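Local structure of KLLA0F20702p (Kluyveromyces lactis, 5Y5A) at residues V234-T237 and F238-G242; I243-T246 and H247-N250. The protein probably acts, as the Est1 subunit of yeast telomerase, in recruiting the enzyme to telomeres by binding Cdc13, this chain being a largely helical piece of the longer protein. One frame throughout, in Å; residues are numbered along the deposited sequence.

Interaction 1 (V234-T237 and F238-G242); sequences VGET and FLQRG
Val234 O lies 3.6 Å from Phe238 CD1, near the plane of the ring at its edge. Gly235 O approaches the same edge, and it also accepts the amide of the next turn: Leu239 N to Gly235 O is 3.1 Å, with the donor in the carbonyl plane. Glu236 contributes backbone and side chain together. Its O takes Gln240 N at 3.0 Å, while a bend at chi2 (68°) swings its carboxylate back alongside Leu239, whose CD2 is 3.3 Å from Glu236 OE2. The same oxygen receives a weak hydrogen bond from Gln240 NE2 at 3.4 Å, the amide and carboxylate planes being turned 32° apart. Glu236 OE1 is hydrogen-bonded to Ser268 OG, so the two oxygens have separate partners, which helps set the rotation of the carboxylate. Thr237 closes the series: its O accepts Arg241 N at 3.2 Å and lies over one face of the guanidinium, and its side chain packs on Ala227 and Ser228 of helix 218-230. The Arg241 chain, bent at chi3, brings NH1 over a face of the Phe238 ring toward its rim, and the guanidinium turns an edge to ring atom CE2. Each nitrogen of this buried group has a polar partner: Asp225 (salt bridge to NH2), Gln257 (NE) and Ser228 (NH1). The regular i to i+4 bonds, three of nearly equal straightness, mark the first turns of helix 235-247, within the TPR-like Est1 DNA/RNA-binding region, where this helix packs between helices 179-206, 218-230 and 251-263.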
# COMPACT_ATOMS: atom_id res chain seq x y z
N VAL A 234 3.63 -4.06 -8.03
CA VAL A 234 3.43 -5.45 -7.62
C VAL A 234 2.70 -5.52 -6.29
O VAL A 234 3.25 -5.16 -5.24
CB VAL A 234 4.78 -6.21 -7.55
CG1 VAL A 234 4.62 -7.54 -6.85
CG2 VAL A 234 5.32 -6.41 -8.96
N GLY A 235 1.46 -5.97 -6.35
CA GLY A 235 0.61 -6.06 -5.17
C GLY A 235 1.13 -6.99 -4.10
O GLY A 235 0.94 -6.73 -2.91
N GLU A 236 1.80 -8.06 -4.51
CA GLU A 236 2.21 -9.12 -3.59
C GLU A 236 3.09 -8.59 -2.46
O GLU A 236 3.05 -9.10 -1.34
CB GLU A 236 2.93 -10.24 -4.34
CG GLU A 236 3.04 -11.53 -3.54
CD GLU A 236 1.70 -12.23 -3.33
OE1 GLU A 236 0.77 -12.00 -4.13
OE2 GLU A 236 1.59 -13.01 -2.36
N THR A 237 3.88 -7.56 -2.75
CA THR A 237 4.73 -6.96 -1.73
C THR A 237 3.92 -6.35 -0.59
O THR A 237 4.27 -6.49 0.57
CB THR A 237 5.62 -5.87 -2.32
OG1 THR A 237 6.18 -6.33 -3.56
CG2 THR A 237 6.73 -5.54 -1.35
N PHE A 238 2.85 -5.66 -0.95
CA PHE A 238 1.95 -5.07 0.04
C PHE A 238 1.24 -6.17 0.82
O PHE A 238 1.04 -6.06 2.02
CB PHE A 238 0.92 -4.15 -0.64
CG PHE A 238 1.54 -2.95 -1.30
CD1 PHE A 238 2.03 -3.03 -2.60
CD2 PHE A 238 1.63 -1.73 -0.63
CE1 PHE A 238 2.60 -1.92 -3.21
CE2 PHE A 238 2.19 -0.62 -1.24
CZ PHE A 238 2.68 -0.72 -2.53
N LEU A 239 0.86 -7.24 0.12
CA LEU A 239 0.19 -8.36 0.77
C LEU A 239 1.05 -8.94 1.89
O LEU A 239 0.58 -9.17 3.01
CB LEU A 239 -0.15 -9.46 -0.24
CG LEU A 239 -0.94 -10.60 0.42
CD1 LEU A 239 -2.43 -10.27 0.48
CD2 LEU A 239 -0.71 -11.94 -0.27
N GLN A 240 2.32 -9.16 1.59
CA GLN A 240 3.21 -9.79 2.56
C GLN A 240 3.48 -8.86 3.73
O GLN A 240 3.61 -9.30 4.87
CB GLN A 240 4.51 -10.22 1.88
CG GLN A 240 4.33 -11.34 0.86
CD GLN A 240 3.77 -12.62 1.48
OE1 GLN A 240 4.09 -12.97 2.62
NE2 GLN A 240 2.93 -13.31 0.72
N ARG A 241 3.53 -7.56 3.44
CA ARG A 241 3.66 -6.56 4.50
C ARG A 241 2.47 -6.63 5.45
O ARG A 241 2.62 -6.57 6.67
CB ARG A 241 3.78 -5.16 3.92
CG ARG A 241 5.16 -4.59 3.99
CD ARG A 241 5.10 -3.09 4.09
NE ARG A 241 4.49 -2.54 2.89
CZ ARG A 241 5.15 -2.32 1.77
NH1 ARG A 241 4.52 -1.82 0.71
NH2 ARG A 241 6.45 -2.61 1.69
N GLY A 242 1.28 -6.74 4.87
CA GLY A 242 0.06 -6.83 5.64
C GLY A 242 0.05 -8.08 6.50
O GLY A 242 -0.49 -8.08 7.60

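Interaction 2 (I243-T246 and H247-N250); sequences ICYT and HTKN
Tyr245 O is the acceptor on which the chain turns: Asn250 N reaches it at 2.8 Å, five residues on. Inside that loop Lys249 N makes a weak bond to Thr246 O at 3.3 Å, and Lys249 has positive phi (57°). Together these features define a Schellman motif ending helix 235-247. The acceptor one residue before Tyr245, Cys244 O, takes His247 N at 3.0 Å in an i+3 bond, its donor 57° out of the carbonyl plane, consistent with a tightening last turn. Among the side chains, His247 lies alongside Ile243, its CD2 3.2 Å from Ile243 O and its NE2 3.9 Å from Ile243 CG2, while Thr246 OG1 stands over the ring centre. Replacing His247 by an alanine would probably remove the ring packed beside Ile243 CG2 and deprive Arg200 of a weak hydrogen-bond partner and Phe217 of the ring it meets. Thr248 OG1, set between its backbone N and carbonyl carbon (chi1 62°), donates to a lone pair of Asn250 OD1 at 2.5 Å and lies at the edge of the Tyr245 ring. Asn250 occupies the N-cap position of helix 251-263 without a side-chain capping bond. The turn thus joins two successive helices: Tyr245 rests on Asn253 and Gln257, Thr246 on Ala254 and Phe258, and His247 packs on Ile204 of helix 179-206.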
# COMPACT_ATOMS: atom_id res chain seq x y z
N ILE A 243 0.65 -9.15 5.99
CA ILE A 243 0.70 -10.39 6.74
C ILE A 243 1.57 -10.18 7.98
O ILE A 243 1.21 -10.64 9.06
CB ILE A 243 1.21 -11.57 5.89
CG1 ILE A 243 0.19 -11.90 4.80
CG2 ILE A 243 1.41 -12.80 6.76
CD1 ILE A 243 0.63 -12.97 3.84
N CYS A 244 2.68 -9.47 7.83
CA CYS A 244 3.48 -9.10 8.99
C CYS A 244 2.63 -8.35 10.02
O CYS A 244 2.70 -8.64 11.20
CB CYS A 244 4.69 -8.25 8.59
SG CYS A 244 5.92 -9.05 7.54
N TYR A 245 1.81 -7.40 9.57
CA TYR A 245 1.05 -6.59 10.52
C TYR A 245 -0.06 -7.38 11.22
O TYR A 245 -0.47 -7.02 12.32
CB TYR A 245 0.45 -5.35 9.82
CG TYR A 245 1.51 -4.34 9.42
CD1 TYR A 245 2.37 -3.79 10.37
CD2 TYR A 245 1.65 -3.94 8.10
CE1 TYR A 245 3.34 -2.86 10.00
CE2 TYR A 245 2.61 -3.02 7.72
CZ TYR A 245 3.45 -2.48 8.67
OH TYR A 245 4.40 -1.57 8.27
N THR A 246 -0.52 -8.47 10.61
CA THR A 246 -1.48 -9.34 11.30
C THR A 246 -0.85 -9.97 12.54
O THR A 246 -1.54 -10.24 13.52
CB THR A 246 -2.03 -10.46 10.39
OG1 THR A 246 -0.95 -11.28 9.91
CG2 THR A 246 -2.79 -9.89 9.22
N HIS A 247 0.46 -10.22 12.51
CA HIS A 247 1.12 -10.87 13.64
C HIS A 247 1.23 -9.92 14.83
O HIS A 247 1.14 -10.35 15.98
CB HIS A 247 2.52 -11.37 13.26
CG HIS A 247 2.52 -12.37 12.15
ND1 HIS A 247 1.86 -13.58 12.24
CD2 HIS A 247 3.11 -12.35 10.93
CE1 HIS A 247 2.03 -14.25 11.11
NE2 HIS A 247 2.79 -13.53 10.30
N THR A 248 1.43 -8.64 14.55
CA THR A 248 1.57 -7.65 15.62
C THR A 248 0.21 -7.09 15.99
O THR A 248 0.11 -6.17 16.80
CB THR A 248 2.49 -6.48 15.21
OG1 THR A 248 1.94 -5.79 14.08
CG2 THR A 248 3.87 -7.01 14.86
N LYS A 249 -0.83 -7.66 15.38
CA LYS A 249 -2.21 -7.23 15.56
C LYS A 249 -2.40 -5.75 15.21
O LYS A 249 -3.20 -5.05 15.84
CB LYS A 249 -2.68 -7.50 16.99
CG LYS A 249 -2.87 -8.98 17.31
CD LYS A 249 -3.02 -9.19 18.80
CE LYS A 249 -3.61 -10.53 19.14
NZ LYS A 249 -3.76 -10.69 20.62
N ASN A 250 -1.67 -5.27 14.21
CA ASN A 250 -1.98 -3.97 13.62
C ASN A 250 -2.91 -4.17 12.44
O ASN A 250 -2.50 -4.11 11.28
CB ASN A 250 -0.71 -3.23 13.20
CG ASN A 250 0.15 -2.81 14.38
OD1 ASN A 250 1.16 -3.45 14.68
ND2 ASN A 250 -0.27 -1.75 15.05

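How the interactions relate
Both interactions use helix 235-247 and follow in series, their centres about 13 Å apart: interaction 1 forms its opening turns, interaction 2 its end and the turn into helix 251-263. Interaction 1 is a buried contact (centre about 7 Å from the chain's centre), whereas interaction 2 is at the surface (about 14 Å). They share outside partners. Gln257 bonds Arg241 of interaction 1 and touches Tyr245 of interaction 2, and Arg200 meets Gln240, Ile243, Cys244 and His247. Phe238 touches Ser261 while Tyr245 touches Asn253, evidence that helices 235-247 and 251-263 run antiparallel, as in TPR-like hairpins. No ligand lies at either contact.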